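Local coordinates for PH1570-like domain-containing protein (Pyrococcus horikoshii, PDB 2HQ4) that is of unknown function but folds as an antiparallel sheet that carries helices and contains one disulfide bond, at residues 27-32 against 144-149; 41-46 against 68-73; 46-51 against 61-66. All coordinates share one frame; numbering follows the deposited sequence.

Contact 1 of 3, residues 27-32 against 144-149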
loop_
_atom_site.group_PDB
_atom_site.type_symbol
_atom_site.label_atom_id
_atom_site.label_comp_id
_atom_site.label_asym_id
_atom_site.label_seq_id
_atom_site.Cartn_x
_atom_site.Cartn_y
_atom_site.Cartn_z
ATOM N N LYS A 27 13.138 -2.805 10.597
ATOM C CA LYS A 27 13.275 -1.854 11.701
ATOM C C LYS A 27 11.888 -1.465 12.236
ATOM O O LYS A 27 11.616 -1.495 13.444
ATOM C CB LYS A 27 13.984 -0.584 11.208
ATOM C CG LYS A 27 14.080 0.511 12.272
ATOM C CD LYS A 27 14.955 1.674 11.834
ATOM C CE LYS A 27 15.140 2.628 13.032
ATOM N NZ LYS A 27 15.946 3.853 12.691
ATOM N N PHE A 28 11.022 -1.066 11.315
ATOM C CA PHE A 28 9.677 -0.629 11.671
ATOM C C PHE A 28 8.641 -1.743 11.606
ATOM O O PHE A 28 7.513 -1.517 11.989
ATOM C CB PHE A 28 9.271 0.600 10.843
ATOM C CG PHE A 28 10.153 1.793 11.074
ATOM C CD1 PHE A 28 10.114 2.487 12.312
ATOM C CD2 PHE A 28 11.040 2.234 10.088
ATOM C CE1 PHE A 28 10.979 3.592 12.562
ATOM C CE2 PHE A 28 11.861 3.340 10.309
ATOM C CZ PHE A 28 11.827 4.023 11.557
ATOM N N ASN A 29 9.047 -2.945 11.191
ATOM C CA ASN A 29 8.146 -4.087 11.024
ATOM C C ASN A 29 6.939 -3.679 10.135
ATOM O O ASN A 29 5.760 -3.832 10.544
ATOM C CB ASN A 29 7.695 -4.647 12.403
ATOM C CG ASN A 29 6.879 -5.936 12.285
ATOM O OD1 ASN A 29 7.197 -6.829 11.497
ATOM N ND2 ASN A 29 5.835 -6.043 13.109
ATOM N N VAL A 30 7.243 -3.147 8.930
ATOM C CA VAL A 30 6.208 -2.725 7.962
ATOM C C VAL A 30 6.500 -3.515 6.688
ATOM O O VAL A 30 7.606 -3.478 6.184
ATOM C CB VAL A 30 6.238 -1.190 7.672
ATOM C CG1 VAL A 30 5.276 -0.793 6.540
ATOM C CG2 VAL A 30 5.917 -0.349 8.931
ATOM N N GLU A 31 5.511 -4.258 6.204
ATOM C CA GLU A 31 5.661 -5.088 5.016
ATOM C C GLU A 31 4.405 -4.838 4.237
ATOM O O GLU A 31 3.293 -4.904 4.788
ATOM C CB GLU A 31 5.721 -6.585 5.386
ATOM C CG GLU A 31 6.877 -6.928 6.345
ATOM C CD GLU A 31 7.001 -8.396 6.642
ATOM O OE1 GLU A 31 6.162 -9.171 6.149
ATOM O OE2 GLU A 31 7.949 -8.761 7.381
ATOM N N VAL A 32 4.582 -4.540 2.957
ATOM C CA VAL A 32 3.452 -4.270 2.071
ATOM C C VAL A 32 3.785 -4.759 0.648
ATOM O O VAL A 32 4.929 -4.624 0.199
ATOM C CB VAL A 32 3.016 -2.758 2.104
ATOM C CG1 VAL A 32 4.190 -1.786 1.748
ATOM C CG2 VAL A 32 1.731 -2.504 1.205
ATOM N N ILE A 144 -1.529 -5.700 0.368
ATOM C CA ILE A 144 -1.567 -6.732 1.417
ATOM C C ILE A 144 -0.429 -6.342 2.338
ATOM O O ILE A 144 0.608 -5.835 1.857
ATOM C CB ILE A 144 -1.512 -8.214 0.904
ATOM C CG1 ILE A 144 -0.218 -8.536 0.142
ATOM C CG2 ILE A 144 -2.800 -8.561 -0.010
ATOM C CD1 ILE A 144 -0.067 -10.086 -0.172
ATOM N N PHE A 145 -0.614 -6.519 3.641
ATOM C CA PHE A 145 0.363 -6.040 4.596
ATOM C C PHE A 145 0.408 -6.934 5.853
ATOM O O PHE A 145 -0.500 -7.754 6.062
ATOM C CB PHE A 145 0.102 -4.539 4.916
ATOM C CG PHE A 145 -1.384 -4.165 5.060
ATOM C CD1 PHE A 145 -2.049 -4.326 6.283
ATOM C CD2 PHE A 145 -2.089 -3.636 3.964
ATOM C CE1 PHE A 145 -3.414 -3.974 6.412
ATOM C CE2 PHE A 145 -3.413 -3.293 4.047
ATOM C CZ PHE A 145 -4.108 -3.465 5.297
ATOM N N ASN A 146 1.425 -6.759 6.707
ATOM C CA ASN A 146 1.688 -7.780 7.731
ATOM C C ASN A 146 0.923 -7.537 9.041
ATOM O O ASN A 146 0.791 -8.468 9.825
ATOM C CB ASN A 146 3.209 -7.875 8.043
ATOM C CG ASN A 146 3.739 -6.580 8.580
ATOM O OD1 ASN A 146 3.434 -5.521 8.024
ATOM N ND2 ASN A 146 4.502 -6.626 9.697
ATOM N N LYS A 147 0.426 -6.326 9.292
ATOM C CA LYS A 147 -0.329 -6.069 10.539
ATOM C C LYS A 147 -1.350 -4.964 10.301
ATOM O O LYS A 147 -1.145 -4.152 9.386
ATOM C CB LYS A 147 0.627 -5.755 11.710
ATOM C CG LYS A 147 1.465 -4.479 11.509
ATOM C CD LYS A 147 2.481 -4.259 12.632
ATOM C CE LYS A 147 3.218 -2.967 12.366
ATOM N NZ LYS A 147 4.115 -2.542 13.477
ATOM N N PRO A 148 -2.468 -4.925 11.090
ATOM C CA PRO A 148 -3.563 -4.004 10.710
ATOM C C PRO A 148 -3.234 -2.545 10.680
ATOM O O PRO A 148 -3.850 -1.840 9.896
ATOM C CB PRO A 148 -4.681 -4.257 11.766
ATOM C CG PRO A 148 -4.305 -5.591 12.395
ATOM C CD PRO A 148 -2.812 -5.715 12.305
ATOM N N SER A 149 -2.269 -2.103 11.507
ATOM C CA SER A 149 -1.956 -0.682 11.583
ATOM C C SER A 149 -1.264 -0.152 10.311
ATOM O O SER A 149 -1.171 1.093 10.094
ATOM C CB SER A 149 -1.103 -0.374 12.830
ATOM O OG SER A 149 0.115 -1.033 12.770
HETATM O O HOH W 1 4.742 -0.042 12.586
#
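Two neighbouring strands of the antiparallel sheet, 30-36 and 141-145, meet here through Val32 and Phe145, a non-hydrogen-bonded pair with CA atoms 4.4 Å apart. Their side chains lie on the sheet face that helices 40-55 and 150-155 cover: Val32 packs on Leu43 and Met46, Phe145 on Ile150 and Ile154. Beyond this bridge only a weak backbone bond remains, Asn146 N to Glu31 O, and the side chain of Asn146 takes over. Its CG stands between its own backbone N and carbonyl carbon (chi1 61°), and the amide grips segment 27-32 twice. Asn146 ND2 gives an almost straight bond (167°) to Asn29 O at 3.2 Å; the donor lies above that carbonyl plane, while the acceptor stays in the Asn146 amide plane. Asn146 OD1 accepts from Glu31 N at 3.0 Å, the N-H again arriving from above the C=O plane. The carboxylate of Glu31 stacks on the Asn146 amide with planes 19° apart, Glu31 OE1 coming within 3.7 Å of Asn146 CB; OE1 also accepts from Leu2 N. Beyond, the extended Lys147 chain reaches across Asn29, its CE 3.2 Å from Asn29 O. Lys147 NZ holds a water at 2.7 Å, and this water donates to Phe28 O at 3.2 Å. Asn29 and Val30 form a G1 beta bulge facing Asp25 of strand 22-25. The Asn146 amide, using both its donor and its acceptor, thus stands in for strand backbone where regular pairing ends, and the stacked carboxylate and the two bonds together should fix its rotation.

Contact 2 of 3, residues 41-46 against 68-73; sequences KVLLAM and EFWNIY
Leu44 and Trp70 join the two arms of a helical hairpin, helices 40-55 and 61-70, where the second arm ends in a Schellman motif. Asn71 leaves the helix with positive phi (52°), and this turn brings Ile72 back against the first helix. Leu44 and the indole slide past each other in opposite directions: CG of Leu44 lies in the ring plane at the six-membered edge, and Leu44 CD2 stands 3.6 Å from Trp70 CE3. Its neighbour Leu43 crosses the indole at about a right angle, its CB lying obliquely to the ring, 3.7 Å from Trp70 CH2. Leu43 also packs on Val32 and Phe34 of strand 30-36, while Trp70 NE1 donates to Phe19 O of strand 16-19, so the indole is tied to the sheet at its polar edge and to helix 40-55 through its six-membered ring. No hydrogen bond crosses between the segments; Leu43, Leu44, Trp70 and Ile72 meet through carbon atoms. Ile72 points CG2, anti to its backbone N, at Leu44, and Leu44 CD1 meets that methyl at 3.5 Å. The aliphatic part of Lys41 touches the same methyl, Lys41 CG lying 3.9 Å from Ile72 CG2.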
loop_
_atom_site.group_PDB
_atom_site.type_symbol
_atom_site.label_atom_id
_atom_site.label_comp_id
_atom_site.label_asym_id
_atom_site.label_seq_id
_atom_site.Cartn_x
_atom_site.Cartn_y
_atom_site.Cartn_z
ATOM N N LYS A 41 4.232 4.706 -6.226
ATOM C CA LYS A 41 4.370 6.014 -5.587
ATOM C C LYS A 41 3.756 6.065 -4.161
ATOM O O LYS A 41 4.205 6.817 -3.312
ATOM C CB LYS A 41 3.783 7.126 -6.488
ATOM C CG LYS A 41 4.626 7.429 -7.768
ATOM C CD LYS A 41 4.042 8.672 -8.477
ATOM C CE LYS A 41 4.679 8.897 -9.869
ATOM N NZ LYS A 41 4.089 10.143 -10.469
ATOM N N VAL A 42 2.686 5.306 -3.927
ATOM C CA VAL A 42 2.182 5.143 -2.549
ATOM C C VAL A 42 3.273 4.498 -1.674
ATOM O O VAL A 42 3.553 4.955 -0.557
ATOM C CB VAL A 42 0.872 4.275 -2.513
ATOM C CG1 VAL A 42 0.398 4.077 -1.050
ATOM C CG2 VAL A 42 -0.199 4.955 -3.352
ATOM N N LEU A 43 3.940 3.475 -2.195
ATOM C CA LEU A 43 4.985 2.816 -1.413
ATOM C C LEU A 43 6.166 3.783 -1.152
ATOM O O LEU A 43 6.717 3.857 -0.030
ATOM C CB LEU A 43 5.400 1.516 -2.116
ATOM C CG LEU A 43 4.625 0.243 -1.667
ATOM C CD1 LEU A 43 3.106 0.381 -1.701
ATOM C CD2 LEU A 43 5.092 -0.878 -2.541
ATOM N N LEU A 44 6.524 4.569 -2.167
ATOM C CA LEU A 44 7.577 5.600 -2.008
ATOM C C LEU A 44 7.235 6.598 -0.928
ATOM O O LEU A 44 8.084 6.954 -0.085
ATOM C CB LEU A 44 7.790 6.382 -3.325
ATOM C CG LEU A 44 8.468 5.576 -4.410
ATOM C CD1 LEU A 44 8.505 6.385 -5.760
ATOM C CD2 LEU A 44 9.876 5.297 -3.925
ATOM N N ALA A 45 5.987 7.053 -0.925
ATOM C CA ALA A 45 5.546 7.990 0.107
ATOM C C ALA A 45 5.605 7.361 1.505
ATOM O O ALA A 45 5.984 8.024 2.477
ATOM C CB ALA A 45 4.131 8.486 -0.214
ATOM N N MET A 46 5.230 6.087 1.613
ATOM C CA MET A 46 5.327 5.376 2.908
ATOM C C MET A 46 6.778 5.304 3.407
ATOM O O MET A 46 7.022 5.446 4.608
ATOM C CB MET A 46 4.763 3.930 2.761
ATOM C CG MET A 46 3.205 3.849 2.489
ATOM S SD MET A 46 2.628 2.202 1.998
ATOM C CE MET A 46 2.834 1.353 3.586
ATOM N N GLU A 68 15.281 5.368 -7.465
ATOM C CA GLU A 68 16.279 4.911 -8.431
ATOM C C GLU A 68 15.974 3.461 -8.846
ATOM O O GLU A 68 15.912 3.144 -10.044
ATOM C CB GLU A 68 17.697 5.067 -7.837
ATOM C CG GLU A 68 18.814 5.387 -8.859
ATOM C CD GLU A 68 20.154 5.724 -8.182
ATOM O OE1 GLU A 68 20.370 5.294 -7.004
ATOM O OE2 GLU A 68 20.987 6.446 -8.814
ATOM N N PHE A 69 15.726 2.594 -7.858
ATOM C CA PHE A 69 15.349 1.208 -8.105
ATOM C C PHE A 69 14.116 1.060 -9.018
ATOM O O PHE A 69 14.140 0.260 -9.972
ATOM C CB PHE A 69 15.132 0.467 -6.780
ATOM C CG PHE A 69 14.731 -0.969 -6.951
ATOM C CD1 PHE A 69 15.627 -1.894 -7.465
ATOM C CD2 PHE A 69 13.450 -1.390 -6.608
ATOM C CE1 PHE A 69 15.271 -3.243 -7.629
ATOM C CE2 PHE A 69 13.077 -2.714 -6.771
ATOM C CZ PHE A 69 14.002 -3.657 -7.278
ATOM N N TRP A 70 13.063 1.823 -8.728
ATOM C CA TRP A 70 11.827 1.736 -9.493
ATOM C C TRP A 70 11.786 2.645 -10.738
ATOM O O TRP A 70 10.815 2.602 -11.502
ATOM C CB TRP A 70 10.628 2.054 -8.597
ATOM C CG TRP A 70 10.226 0.917 -7.686
ATOM C CD1 TRP A 70 10.300 -0.424 -7.945
ATOM C CD2 TRP A 70 9.659 1.042 -6.386
ATOM N NE1 TRP A 70 9.813 -1.148 -6.872
ATOM C CE2 TRP A 70 9.415 -0.269 -5.902
ATOM C CE3 TRP A 70 9.336 2.134 -5.577
ATOM C CZ2 TRP A 70 8.851 -0.516 -4.643
ATOM C CZ3 TRP A 70 8.776 1.879 -4.305
ATOM C CH2 TRP A 70 8.558 0.560 -3.861
ATOM N N ASN A 71 12.835 3.460 -10.910
ATOM C CA ASN A 71 12.930 4.491 -11.964
ATOM C C ASN A 71 11.699 5.406 -11.969
ATOM O O ASN A 71 10.979 5.540 -12.964
ATOM C CB ASN A 71 13.202 3.851 -13.348
ATOM C CG ASN A 71 13.549 4.906 -14.431
ATOM O OD1 ASN A 71 14.106 5.965 -14.123
ATOM N ND2 ASN A 71 13.179 4.627 -15.681
ATOM N N ILE A 72 11.448 6.032 -10.829
ATOM C CA ILE A 72 10.282 6.858 -10.667
ATOM C C ILE A 72 10.706 8.262 -10.232
ATOM O O ILE A 72 11.576 8.414 -9.379
ATOM C CB ILE A 72 9.308 6.242 -9.623
ATOM C CG1 ILE A 72 8.597 5.032 -10.205
ATOM C CG2 ILE A 72 8.243 7.253 -9.188
ATOM C CD1 ILE A 72 7.733 4.297 -9.156
ATOM N N TYR A 73 10.083 9.266 -10.840
ATOM C CA TYR A 73 10.261 10.656 -10.458
ATOM C C TYR A 73 9.213 11.056 -9.433
ATOM O O TYR A 73 8.002 10.949 -9.670
ATOM C CB TYR A 73 10.226 11.585 -11.700
ATOM C CG TYR A 73 10.673 12.999 -11.400
ATOM C CD1 TYR A 73 12.031 13.348 -11.421
ATOM C CD2 TYR A 73 9.736 13.996 -11.067
ATOM C CE1 TYR A 73 12.455 14.677 -11.118
ATOM C CE2 TYR A 73 10.137 15.311 -10.759
ATOM C CZ TYR A 73 11.497 15.649 -10.788
ATOM O OH TYR A 73 11.891 16.966 -10.486
#

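Contact 3 of 3, residues 46-51 against 61-66; sequences MIYELY and YPFECA
Tyr48 and Phe63 form an edge-to-face (T-shaped) pair in a helical hairpin whose arms, 46-51 and 61-66, run antiparallel at 161° with axes 8.5 Å apart. The ring centroids are 5.0 Å apart and the planes 71° apart. The edge of Tyr48 is turned to the face of Phe63, Tyr48 CD1 standing 3.6 Å above the Phe63 plane, offset toward the rim, and Tyr48 CB reaches Phe63 CD1 at 3.7 Å. In both residues CG is anti to the backbone N (chi1 -175° in Tyr48), directing each ring's first atom to the same side of the helix pair. An alanine in place of Phe63 would probably leave the Tyr48 edge without the face it rests on and open a gap beside Leu44 and Ile79. Polar ends are held elsewhere: Tyr48 OH bonds to Arg57 O, Tyr51 OH to Asp25 OD2. A covalent link, the disulfide Cys65-Cys12, ties the second helix to strand 10-13. Apolar packing lies on the sheet-facing side, where Ile47, Tyr51 and Pro62 all touch Leu16 of strand 16-19. Ile47 wedges between the arms, with CG2 3.7 Å from Phe63 N and CD1 3.9 Å from Ala66 CB. At the loop end of the hairpin, Pro62 CG meets the Tyr51 ring obliquely, 3.5 Å from Tyr51 CG.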
loop_
_atom_site.group_PDB
_atom_site.type_symbol
_atom_site.label_atom_id
_atom_site.label_comp_id
_atom_site.label_asym_id
_atom_site.label_seq_id
_atom_site.Cartn_x
_atom_site.Cartn_y
_atom_site.Cartn_z
ATOM N N MET A 46 5.230 6.087 1.613
ATOM C CA MET A 46 5.327 5.376 2.908
ATOM C C MET A 46 6.778 5.304 3.407
ATOM O O MET A 46 7.022 5.446 4.608
ATOM C CB MET A 46 4.763 3.930 2.761
ATOM C CG MET A 46 3.205 3.849 2.489
ATOM S SD MET A 46 2.628 2.202 1.998
ATOM C CE MET A 46 2.834 1.353 3.586
ATOM N N ILE A 47 7.729 5.044 2.503
ATOM C CA ILE A 47 9.167 4.958 2.837
ATOM C C ILE A 47 9.684 6.313 3.319
ATOM O O ILE A 47 10.347 6.415 4.359
ATOM C CB ILE A 47 9.998 4.441 1.600
ATOM C CG1 ILE A 47 9.734 2.958 1.382
ATOM C CG2 ILE A 47 11.502 4.657 1.813
ATOM C CD1 ILE A 47 10.091 2.397 -0.106
ATOM N N TYR A 48 9.368 7.361 2.556
ATOM C CA TYR A 48 9.676 8.726 2.947
ATOM C C TYR A 48 9.177 9.044 4.357
ATOM O O TYR A 48 9.931 9.568 5.212
ATOM C CB TYR A 48 9.060 9.674 1.924
ATOM C CG TYR A 48 9.386 11.144 2.114
ATOM C CD1 TYR A 48 10.505 11.726 1.494
ATOM C CD2 TYR A 48 8.548 11.965 2.872
ATOM C CE1 TYR A 48 10.792 13.115 1.668
ATOM C CE2 TYR A 48 8.834 13.328 3.057
ATOM C CZ TYR A 48 9.946 13.882 2.442
ATOM O OH TYR A 48 10.175 15.229 2.624
ATOM N N GLU A 49 7.908 8.743 4.599
ATOM C CA GLU A 49 7.315 9.024 5.892
ATOM C C GLU A 49 7.996 8.219 7.014
ATOM O O GLU A 49 8.209 8.764 8.095
ATOM C CB GLU A 49 5.799 8.785 5.864
ATOM C CG GLU A 49 5.141 8.944 7.234
ATOM C CD GLU A 49 3.631 8.884 7.185
ATOM O OE1 GLU A 49 3.049 9.076 6.090
ATOM O OE2 GLU A 49 3.013 8.672 8.261
ATOM N N LEU A 50 8.359 6.960 6.747
ATOM C CA LEU A 50 9.025 6.115 7.730
ATOM C C LEU A 50 10.414 6.655 8.174
ATOM O O LEU A 50 10.776 6.549 9.356
ATOM C CB LEU A 50 9.167 4.677 7.234
ATOM C CG LEU A 50 7.961 3.721 7.275
ATOM C CD1 LEU A 50 8.376 2.346 6.711
ATOM C CD2 LEU A 50 7.433 3.558 8.761
ATOM N N TYR A 51 11.151 7.243 7.225
ATOM C CA TYR A 51 12.548 7.644 7.431
ATOM C C TYR A 51 12.735 9.150 7.595
ATOM O O TYR A 51 13.812 9.606 8.000
ATOM C CB TYR A 51 13.464 7.037 6.323
ATOM C CG TYR A 51 13.693 5.582 6.620
ATOM C CD1 TYR A 51 14.680 5.197 7.539
ATOM C CD2 TYR A 51 12.819 4.595 6.133
ATOM C CE1 TYR A 51 14.865 3.849 7.890
ATOM C CE2 TYR A 51 12.981 3.224 6.480
ATOM C CZ TYR A 51 14.015 2.870 7.353
ATOM O OH TYR A 51 14.200 1.558 7.702
ATOM N N TYR A 61 17.553 9.390 2.054
ATOM C CA TYR A 61 18.298 8.374 1.307
ATOM C C TYR A 61 17.479 7.127 0.820
ATOM O O TYR A 61 17.499 6.829 -0.376
ATOM C CB TYR A 61 19.532 7.956 2.096
ATOM C CG TYR A 61 20.307 6.876 1.436
ATOM C CD1 TYR A 61 21.365 7.174 0.576
ATOM C CD2 TYR A 61 19.959 5.541 1.640
ATOM C CE1 TYR A 61 22.044 6.157 -0.042
ATOM C CE2 TYR A 61 20.602 4.557 1.044
ATOM C CZ TYR A 61 21.635 4.845 0.192
ATOM O OH TYR A 61 22.274 3.777 -0.394
ATOM N N PRO A 62 16.795 6.398 1.750
ATOM C CA PRO A 62 16.029 5.211 1.330
ATOM C C PRO A 62 14.974 5.505 0.297
ATOM O O PRO A 62 14.748 4.644 -0.534
ATOM C CB PRO A 62 15.348 4.713 2.631
ATOM C CG PRO A 62 15.399 5.912 3.605
ATOM C CD PRO A 62 16.744 6.574 3.221
ATOM N N PHE A 63 14.316 6.656 0.412
ATOM C CA PHE A 63 13.356 7.175 -0.574
ATOM C C PHE A 63 14.014 7.477 -1.934
ATOM O O PHE A 63 13.488 7.102 -2.978
ATOM C CB PHE A 63 12.651 8.394 0.035
ATOM C CG PHE A 63 11.885 9.247 -0.929
ATOM C CD1 PHE A 63 10.603 8.871 -1.376
ATOM C CD2 PHE A 63 12.402 10.482 -1.318
ATOM C CE1 PHE A 63 9.889 9.690 -2.228
ATOM C CE2 PHE A 63 11.675 11.349 -2.176
ATOM C CZ PHE A 63 10.417 10.962 -2.631
ATOM N N GLU A 64 15.186 8.102 -1.911
ATOM C CA GLU A 64 15.959 8.293 -3.150
ATOM C C GLU A 64 16.417 6.984 -3.781
ATOM O O GLU A 64 16.312 6.808 -5.004
ATOM C CB GLU A 64 17.136 9.230 -2.902
ATOM C CG GLU A 64 16.686 10.626 -2.453
ATOM C CD GLU A 64 15.926 11.404 -3.534
ATOM O OE1 GLU A 64 16.244 11.212 -4.723
ATOM O OE2 GLU A 64 15.003 12.193 -3.200
ATOM N N CYS A 65 16.915 6.070 -2.952
ATOM C CA CYS A 65 17.317 4.735 -3.371
ATOM C C CYS A 65 16.153 3.939 -4.050
ATOM O O CYS A 65 16.329 3.299 -5.104
ATOM C CB CYS A 65 17.883 3.978 -2.143
ATOM S SG CYS A 65 18.272 2.217 -2.380
ATOM N N ALA A 66 14.971 3.989 -3.431
ATOM C CA ALA A 66 13.816 3.237 -3.912
ATOM C C ALA A 66 13.355 3.860 -5.242
ATOM O O ALA A 66 12.962 3.123 -6.160
ATOM C CB ALA A 66 12.686 3.286 -2.862
#

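In the fold
From the N terminus the chain passes through the first strands into 27-32, whose strand 30-36 leads straight into helix 40-55. That helix turns back as helix 61-70, and contact 3 closes the shortest loop, between residues 51 and 61. Contact 2 encloses it further along the same hairpin, its centre about 8 Å from that of contact 3. Contact 1 spans both: 111 residues lie between its segments, 27-32 and 144-149, so the three loops nest and none cross. Contact 1 thus joins the sheet's early strands to its later ones, while contacts 2 and 3 hold the helix pair together. They touch at Val32 CG1, 3.9 Å from Met46 CE, and where Phe28 packs on Leu50 and Tyr51.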